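Local coordinates for 3-oxoacyl-[acyl-carrier-protein] synthase, mitochondrial (Arabidopsis thaliana, PDB 2IX4) that catalyses the condensation steps of mitochondrial fatty acid synthesis, lengthening an acyl chain by two carbons taken from malonyl-ACP, at residues T6-M10 / E98-A103; G31-L35 / S59-F64; I120-G125 / G205-S209. The contacts are given in a common frame with arbitrary orientation. Residue numbers count along the deposited sequence, not the author numbering.

Contact 1 of 3, residues T6-M10 / E98-A103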
loop_
_atom_site.group_PDB
_atom_site.type_symbol
_atom_site.label_atom_id
_atom_site.label_comp_id
_atom_site.label_asym_id
_atom_site.label_seq_id
_atom_site.Cartn_x
_atom_site.Cartn_y
_atom_site.Cartn_z
ATOM N N THR A 6 7.059 -19.624 10.990
ATOM C CA THR A 6 8.293 -20.189 11.539
ATOM C C THR A 6 9.140 -19.180 12.316
ATOM O O THR A 6 10.143 -19.549 12.925
ATOM C CB THR A 6 9.161 -20.847 10.434
ATOM O OG1 THR A 6 9.360 -19.923 9.357
ATOM C CG2 THR A 6 8.498 -22.104 9.900
ATOM N N GLY A 7 8.736 -17.913 12.301
ATOM C CA GLY A 7 9.465 -16.872 13.020
ATOM C C GLY A 7 8.574 -15.718 13.419
ATOM O O GLY A 7 7.710 -15.306 12.648
ATOM N N LEU A 8 8.786 -15.207 14.631
ATOM C CA LEU A 8 8.026 -14.067 15.145
ATOM C C LEU A 8 8.967 -12.944 15.576
ATOM O O LEU A 8 10.027 -13.198 16.156
ATOM C CB LEU A 8 7.140 -14.487 16.327
ATOM C CG LEU A 8 6.131 -15.638 16.194
ATOM C CD1 LEU A 8 5.499 -15.937 17.541
ATOM C CD2 LEU A 8 5.052 -15.340 15.172
ATOM N N GLY A 9 8.576 -11.704 15.290
ATOM C CA GLY A 9 9.380 -10.544 15.665
ATOM C C GLY A 9 8.513 -9.321 15.862
ATOM O O GLY A 9 7.583 -9.088 15.091
ATOM N N MET A 10 8.806 -8.542 16.900
ATOM C CA MET A 10 8.019 -7.336 17.172
ATOM C C MET A 10 8.740 -6.311 18.040
ATOM O O MET A 10 9.644 -6.644 18.813
ATOM C CB MET A 10 6.656 -7.697 17.790
ATOM C CG MET A 10 6.709 -8.188 19.242
ATOM S SD MET A 10 5.353 -9.277 19.724
ATOM C CE MET A 10 3.938 -8.425 19.038
ATOM N N GLU A 98 14.577 -10.000 14.240
ATOM C CA GLU A 98 14.185 -10.932 15.296
ATOM C C GLU A 98 13.448 -12.137 14.715
ATOM O O GLU A 98 13.770 -13.280 15.042
ATOM C CB GLU A 98 13.317 -10.237 16.352
ATOM C CG GLU A 98 12.956 -11.135 17.533
ATOM C CD GLU A 98 11.856 -10.573 18.423
ATOM O OE1 GLU A 98 11.365 -9.449 18.169
ATOM O OE2 GLU A 98 11.484 -11.270 19.388
ATOM N N ALA A 99 12.462 -11.868 13.855
ATOM C CA ALA A 99 11.680 -12.919 13.202
ATOM C C ALA A 99 12.548 -13.893 12.399
ATOM O O ALA A 99 12.387 -15.108 12.511
ATOM C CB ALA A 99 10.596 -12.305 12.315
ATOM N N LEU A 100 13.470 -13.355 11.603
ATOM C CA LEU A 100 14.348 -14.176 10.764
ATOM C C LEU A 100 15.331 -15.024 11.569
ATOM O O LEU A 100 15.618 -16.170 11.204
ATOM C CB LEU A 100 15.091 -13.308 9.740
ATOM C CG LEU A 100 14.233 -12.764 8.590
ATOM C CD1 LEU A 100 14.894 -11.553 7.956
ATOM C CD2 LEU A 100 13.954 -13.844 7.544
ATOM N N ARG A 101 15.845 -14.463 12.660
ATOM C CA ARG A 101 16.744 -15.208 13.544
ATOM C C ARG A 101 15.982 -16.281 14.322
ATOM O O ARG A 101 16.493 -17.380 14.536
ATOM C CB ARG A 101 17.512 -14.262 14.470
ATOM C CG ARG A 101 18.531 -13.425 13.713
ATOM C CD ARG A 101 19.361 -12.530 14.609
ATOM N NE ARG A 101 20.183 -11.625 13.805
ATOM C CZ ARG A 101 21.394 -11.915 13.334
ATOM N NH1 ARG A 101 21.964 -13.088 13.592
ATOM N NH2 ARG A 101 22.046 -11.019 12.606
ATOM N N ASP A 102 14.749 -15.956 14.711
ATOM C CA ASP A 102 13.815 -16.916 15.309
ATOM C C ASP A 102 13.545 -18.088 14.354
ATOM O O ASP A 102 13.564 -19.251 14.767
ATOM C CB ASP A 102 12.508 -16.206 15.681
ATOM C CG ASP A 102 11.540 -17.092 16.451
ATOM O OD1 ASP A 102 11.986 -17.974 17.216
ATOM O OD2 ASP A 102 10.318 -16.880 16.306
ATOM N N ALA A 103 13.313 -17.766 13.082
ATOM C CA ALA A 103 13.079 -18.762 12.032
ATOM C C ALA A 103 14.361 -19.450 11.560
ATOM O O ALA A 103 14.304 -20.422 10.798
ATOM C CB ALA A 103 12.364 -18.117 10.849
HETATM O O HOH W 1 11.057 -13.930 18.531
#

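Contact 2 of 3, residues G31-L35 / S59-F64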
loop_
_atom_site.group_PDB
_atom_site.type_symbol
_atom_site.label_atom_id
_atom_site.label_comp_id
_atom_site.label_asym_id
_atom_site.label_seq_id
_atom_site.Cartn_x
_atom_site.Cartn_y
_atom_site.Cartn_z
ATOM N N GLY A 31 1.167 0.111 27.986
ATOM C CA GLY A 31 2.225 0.961 27.440
ATOM C C GLY A 31 1.846 2.412 27.203
ATOM O O GLY A 31 2.627 3.165 26.611
ATOM N N ILE A 32 0.660 2.810 27.666
ATOM C CA ILE A 32 0.155 4.175 27.469
ATOM C C ILE A 32 0.692 5.147 28.525
ATOM O O ILE A 32 0.710 4.836 29.718
ATOM C CB ILE A 32 -1.404 4.232 27.514
ATOM C CG1 ILE A 32 -2.056 3.133 26.650
ATOM C CG2 ILE A 32 -1.920 5.652 27.198
ATOM C CD1 ILE A 32 -2.009 3.342 25.170
ATOM N N ARG A 33 1.113 6.328 28.074
ATOM C CA ARG A 33 1.495 7.419 28.969
ATOM C C ARG A 33 1.041 8.766 28.408
ATOM O O ARG A 33 0.609 8.850 27.260
ATOM C CB ARG A 33 3.005 7.423 29.233
ATOM C CG ARG A 33 3.879 7.673 28.006
ATOM C CD ARG A 33 5.294 8.044 28.428
ATOM N NE ARG A 33 6.206 8.162 27.292
ATOM C CZ ARG A 33 6.315 9.239 26.517
ATOM N NH1 ARG A 33 5.558 10.310 26.736
ATOM N NH2 ARG A 33 7.177 9.241 25.508
ATOM N N GLY A 34 1.132 9.809 29.226
ATOM C CA GLY A 34 0.789 11.165 28.793
ATOM C C GLY A 34 1.801 11.743 27.815
ATOM O O GLY A 34 2.995 11.432 27.883
ATOM N N LEU A 35 1.315 12.578 26.899
ATOM C CA LEU A 35 2.170 13.266 25.934
ATOM C C LEU A 35 3.021 14.347 26.587
ATOM O O LEU A 35 2.594 14.990 27.543
ATOM C CB LEU A 35 1.329 13.917 24.831
ATOM C CG LEU A 35 0.820 13.148 23.609
ATOM C CD1 LEU A 35 0.211 14.136 22.633
ATOM C CD2 LEU A 35 1.917 12.350 22.925
ATOM N N SER A 59 -6.318 15.008 22.409
ATOM C CA SER A 59 -5.805 13.768 22.967
ATOM C C SER A 59 -4.350 13.948 23.373
ATOM O O SER A 59 -3.508 14.269 22.537
ATOM C CB SER A 59 -5.924 12.649 21.937
ATOM O OG SER A 59 -5.538 11.400 22.481
ATOM N N LYS A 60 -4.064 13.744 24.657
ATOM C CA LYS A 60 -2.713 13.932 25.195
ATOM C C LYS A 60 -2.164 12.642 25.807
ATOM O O LYS A 60 -1.429 12.668 26.803
ATOM C CB LYS A 60 -2.686 15.083 26.212
ATOM C CG LYS A 60 -3.037 16.456 25.618
ATOM C CD LYS A 60 -2.896 17.553 26.654
ATOM C CE LYS A 60 -3.220 18.926 26.079
ATOM N NZ LYS A 60 -4.686 19.148 25.903
ATOM N N VAL A 61 -2.533 11.517 25.196
ATOM C CA VAL A 61 -2.058 10.189 25.603
ATOM C C VAL A 61 -1.626 9.398 24.371
ATOM O O VAL A 61 -2.177 9.582 23.283
ATOM C CB VAL A 61 -3.128 9.380 26.417
ATOM C CG1 VAL A 61 -3.422 10.049 27.760
ATOM C CG2 VAL A 61 -4.424 9.186 25.616
ATOM N N ALA A 62 -0.628 8.533 24.540
ATOM C CA ALA A 62 -0.140 7.695 23.448
ATOM C C ALA A 62 0.667 6.520 23.989
ATOM O O ALA A 62 1.112 6.544 25.138
ATOM C CB ALA A 62 0.694 8.520 22.460
ATOM N N ALA A 63 0.845 5.497 23.157
ATOM C CA ALA A 63 1.610 4.313 23.539
ATOM C C ALA A 63 2.922 4.263 22.773
ATOM O O ALA A 63 2.927 4.121 21.553
ATOM C CB ALA A 63 0.799 3.069 23.288
ATOM N N PHE A 64 4.030 4.362 23.506
ATOM C CA PHE A 64 5.351 4.558 22.913
ATOM C C PHE A 64 6.243 3.329 23.003
ATOM O O PHE A 64 6.281 2.650 24.030
ATOM C CB PHE A 64 6.081 5.713 23.611
ATOM C CG PHE A 64 5.441 7.059 23.412
ATOM C CD1 PHE A 64 4.476 7.522 24.301
ATOM C CD2 PHE A 64 5.823 7.873 22.352
ATOM C CE1 PHE A 64 3.885 8.773 24.130
ATOM C CE2 PHE A 64 5.242 9.125 22.174
ATOM C CZ PHE A 64 4.266 9.572 23.064
HETATM O O HOH W 2 4.828 4.381 26.618
#

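Contact 3 of 3, residues I120-G125 / G205-S209. With 6NA (hexanoic acid), chain C.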
loop_
_atom_site.group_PDB
_atom_site.type_symbol
_atom_site.label_atom_id
_atom_site.label_comp_id
_atom_site.label_asym_id
_atom_site.label_seq_id
_atom_site.Cartn_x
_atom_site.Cartn_y
_atom_site.Cartn_z
ATOM N N ILE A 120 5.974 -5.945 3.987
ATOM C CA ILE A 120 5.782 -5.189 5.223
ATOM C C ILE A 120 5.286 -3.797 4.862
ATOM O O ILE A 120 6.029 -2.991 4.299
ATOM C CB ILE A 120 7.091 -5.092 6.054
ATOM C CG1 ILE A 120 7.631 -6.488 6.386
ATOM C CG2 ILE A 120 6.866 -4.276 7.341
ATOM C CD1 ILE A 120 9.065 -6.495 6.901
ATOM N N GLY A 121 4.024 -3.523 5.169
ATOM C CA GLY A 121 3.429 -2.237 4.843
ATOM C C GLY A 121 3.413 -1.267 6.007
ATOM O O GLY A 121 3.471 -1.665 7.169
ATOM N N GLY A 122 3.351 0.017 5.678
ATOM C CA GLY A 122 3.084 1.064 6.654
ATOM C C GLY A 122 1.817 1.784 6.237
ATOM O O GLY A 122 1.507 1.857 5.048
ATOM N N GLY A 123 1.084 2.314 7.207
ATOM C CA GLY A 123 -0.195 2.955 6.929
ATOM C C GLY A 123 -0.094 4.376 6.409
ATOM O O GLY A 123 -0.768 4.731 5.439
ATOM N N ILE A 124 0.735 5.193 7.058
ATOM C CA ILE A 124 0.854 6.616 6.710
ATOM C C ILE A 124 2.283 7.037 6.353
ATOM O O ILE A 124 2.480 7.962 5.565
ATOM C CB ILE A 124 0.311 7.556 7.822
ATOM C CG1 ILE A 124 -0.906 6.945 8.526
ATOM C CG2 ILE A 124 -0.068 8.912 7.225
ATOM C CD1 ILE A 124 -1.321 7.663 9.812
ATOM N N GLY A 125 3.274 6.368 6.933
ATOM C CA GLY A 125 4.673 6.667 6.628
ATOM C C GLY A 125 5.313 7.578 7.652
ATOM O O GLY A 125 5.399 7.233 8.832
ATOM N N GLY A 205 3.610 -5.427 9.485
ATOM C CA GLY A 205 3.207 -4.031 9.479
ATOM C C GLY A 205 4.089 -3.194 10.376
ATOM O O GLY A 205 4.710 -3.704 11.311
ATOM N N THR A 206 4.150 -1.902 10.079
ATOM C CA THR A 206 4.923 -0.968 10.883
ATOM C C THR A 206 4.268 0.406 10.888
ATOM O O THR A 206 3.584 0.779 9.935
ATOM C CB THR A 206 6.403 -0.879 10.424
ATOM O OG1 THR A 206 7.118 0.012 11.289
ATOM C CG2 THR A 206 6.520 -0.397 8.974
ATOM N N GLU A 207 4.465 1.141 11.977
ATOM C CA GLU A 207 3.941 2.496 12.090
ATOM C C GLU A 207 4.675 3.273 13.165
ATOM O O GLU A 207 4.937 2.762 14.253
ATOM C CB GLU A 207 2.443 2.496 12.396
ATOM C CG GLU A 207 1.727 3.778 11.961
ATOM C CD GLU A 207 1.360 3.762 10.490
ATOM O OE1 GLU A 207 0.449 2.996 10.121
ATOM O OE2 GLU A 207 1.977 4.512 9.701
ATOM N N SER A 208 5.016 4.510 12.838
ATOM C CA SER A 208 5.563 5.443 13.804
ATOM C C SER A 208 4.957 6.793 13.505
ATOM O O SER A 208 5.575 7.644 12.864
ATOM C CB SER A 208 7.079 5.503 13.712
ATOM O OG SER A 208 7.593 6.256 14.792
ATOM N N SER A 209 3.728 6.975 13.963
ATOM C CA SER A 209 2.956 8.151 13.613
ATOM C C SER A 209 2.507 8.937 14.846
ATOM O O SER A 209 1.430 9.532 14.849
ATOM C CB SER A 209 1.759 7.741 12.747
ATOM O OG SER A 209 1.390 8.789 11.869
HETATM C CA 6NA C . -6.978 4.822 10.787
HETATM C C 6NA C . -7.104 3.320 10.690
HETATM O O 6NA C . -7.909 2.813 9.925
HETATM C CB 6NA C . -6.099 5.325 9.647
HETATM C CG 6NA C . -4.618 5.230 10.008
HETATM C CD 6NA C . -3.817 4.627 8.868
HETATM C C6 6NA C . -2.704 3.750 9.393
HETATM O O HOH W 3 4.302 5.424 10.318
HETATM O O HOH W 4 3.998 9.339 10.313
HETATM O O HOH W 5 7.999 6.849 10.848
HETATM O O HOH W 6 4.191 3.782 7.755
#

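Contact 1 of 3, residues T6-M10 / E98-A103
A helix can lie almost against a strand where the facing residues are very small, and here the principle can be followed side chain by side chain. The axes of strand 6-10 and helix 98-102 approach to 5.6 Å and run nearly antiparallel, at 154°. G7 and G9 face the helix, and a CB on either would clash: with A99 O and A103 CB in the first case, with A99 N in the second. G9 CA lies 4.1 Å from A99 CA, and G7 CA 4.2 Å from A103 CA.

From successive turns of the helix E98 and D102 reach across, each with chi1 t. L8 N donates a hydrogen bond to D102 OD2 (2.8 Å), and M10 N donates one to OE1 of E98 (3.0 Å), whose chi2 is also t. In the alpha-beta-alpha-beta-alpha sandwich of the thiolase-like fold, helices pack on both faces of each beta layer; helix 87-102 lies on one face of strand 3-12, helix 364-378 on the other. M10 points away from the former, and L8 does so overall, although L8 CB still lies 4.0 Å from D102 OD2. L8 touches L374, while M10, with chi1 p, packs on V367, I370 and F371.

The same carboxylates have further partners. D102 OD2 is also hydrogen-bonded to the Y271 hydroxyl and OD1 forms a salt bridge with K269, while E98 OE2 accepts from the N of V18. Water 1 donates to both L8 O (2.7 Å) and E98 OE2 (2.8 Å). T6 adopts chi1 p, which leaves T6 OG1 3.8 Å from A103 CB and hydrogen-bonded to E258.

Contact 2 of 3, residues G31-L35 / S59-F64
A two-stranded antiparallel sheet, separate from the large mixed sheet of the thiolase-like core, joins 32-34 to 61-63 and illustrates how side chains gathered over one face can reinforce a short pairing. S59 enters first: its carbonyl O lies 3.7 Å from L35 CD1, and its hydroxyl is hydrogen-bonded to S225 O. At K60 the backbone O accepts from the N of L35 at 2.7 Å, while the side chain extends clear of the pairing, and NZ is hydrogen-bonded to L57 O.

V61 begins the strand in a non-hydrogen-bonded pair with G34; its CB meets I32 CG2 at 4.0 Å. A62 pairs with R33 through two backbone hydrogen bonds, R33 N to A62 O (2.9 Å) and A62 N to R33 O (3.0 Å), and its CB touches L35 CD2 at 4.0 Å. A63, on the same face as V61, is opposite I32 in a second non-hydrogen-bonded pair, where A63 CB is 3.4 Å from I32 CD1.

Past the strand, F64 N reaches G31 O through water 2. The F64 ring packs against both R33 and L35: L35 CD2 approaches the ring edge, 3.6 Å from F64 CZ, and the R33 guanidinium, also salt-bridged to D39, stacks flat over one face in a cation-pi contact, with planes at 3° and R33 CZ 3.7 Å from the F64 ring centroid.

Contact 3 of 3, residues I120-G125 / G205-S209
This buried contact pairs the C-terminal ends of two parallel strands, 116-122 and 200-207, and continues into the loops beyond them, which border the acyl pocket. The clearest backbone link is T206 N to G121 O at 3.0 Å, which belongs to the parallel bridge between G121 and G205. After it the segments diverge and E207 spans the gap: OE2 accepts from the N of I124 at 3.0 Å, and OE1 takes a weak bond from G123 N at 3.1 Å. Both strands belong to a mixed sheet in the core of the thiolase-like fold, and their C-terminal ends lead to the substrate site, where G123, I124 and E207 line the pocket holding hexanoic acid. Its C6 lies 3.3 Å from E207 OE1 and 3.6 Å from G123 CA, where a side chain would clash with the ligand. E207 OE1 also accepts from G362 N, and I124 packs on L154 of the second subunit. Farther along, water 3 donates to both G125 O and E207 OE2, at 2.6 Å each, and accepts from S208 N at 2.8 Å.

In the fold
Contacts 1 and 3, centres 19 Å apart, both reach the large mixed sheet, where strand 251-259 lies between 3-12 and 200-207, antiparallel to both. Contact 2 stands apart from that sheet, though nested along the chain inside the loop closed by contact 1. The centres of contacts 1 and 2 are 28 Å apart, those of contacts 2 and 3 18 Å. Contact 3 lines the hexanoic acid pocket; its E207 side chain is about 7 Å from that of C179 and 8 Å from that of H359, predicted active-site residues. In contact 2, the I32 side chain is about 8 Å from H359's, and S59's about 13 Å from the ligand. In contact 1, M10's side chain is about 12 Å from a bound potassium ion.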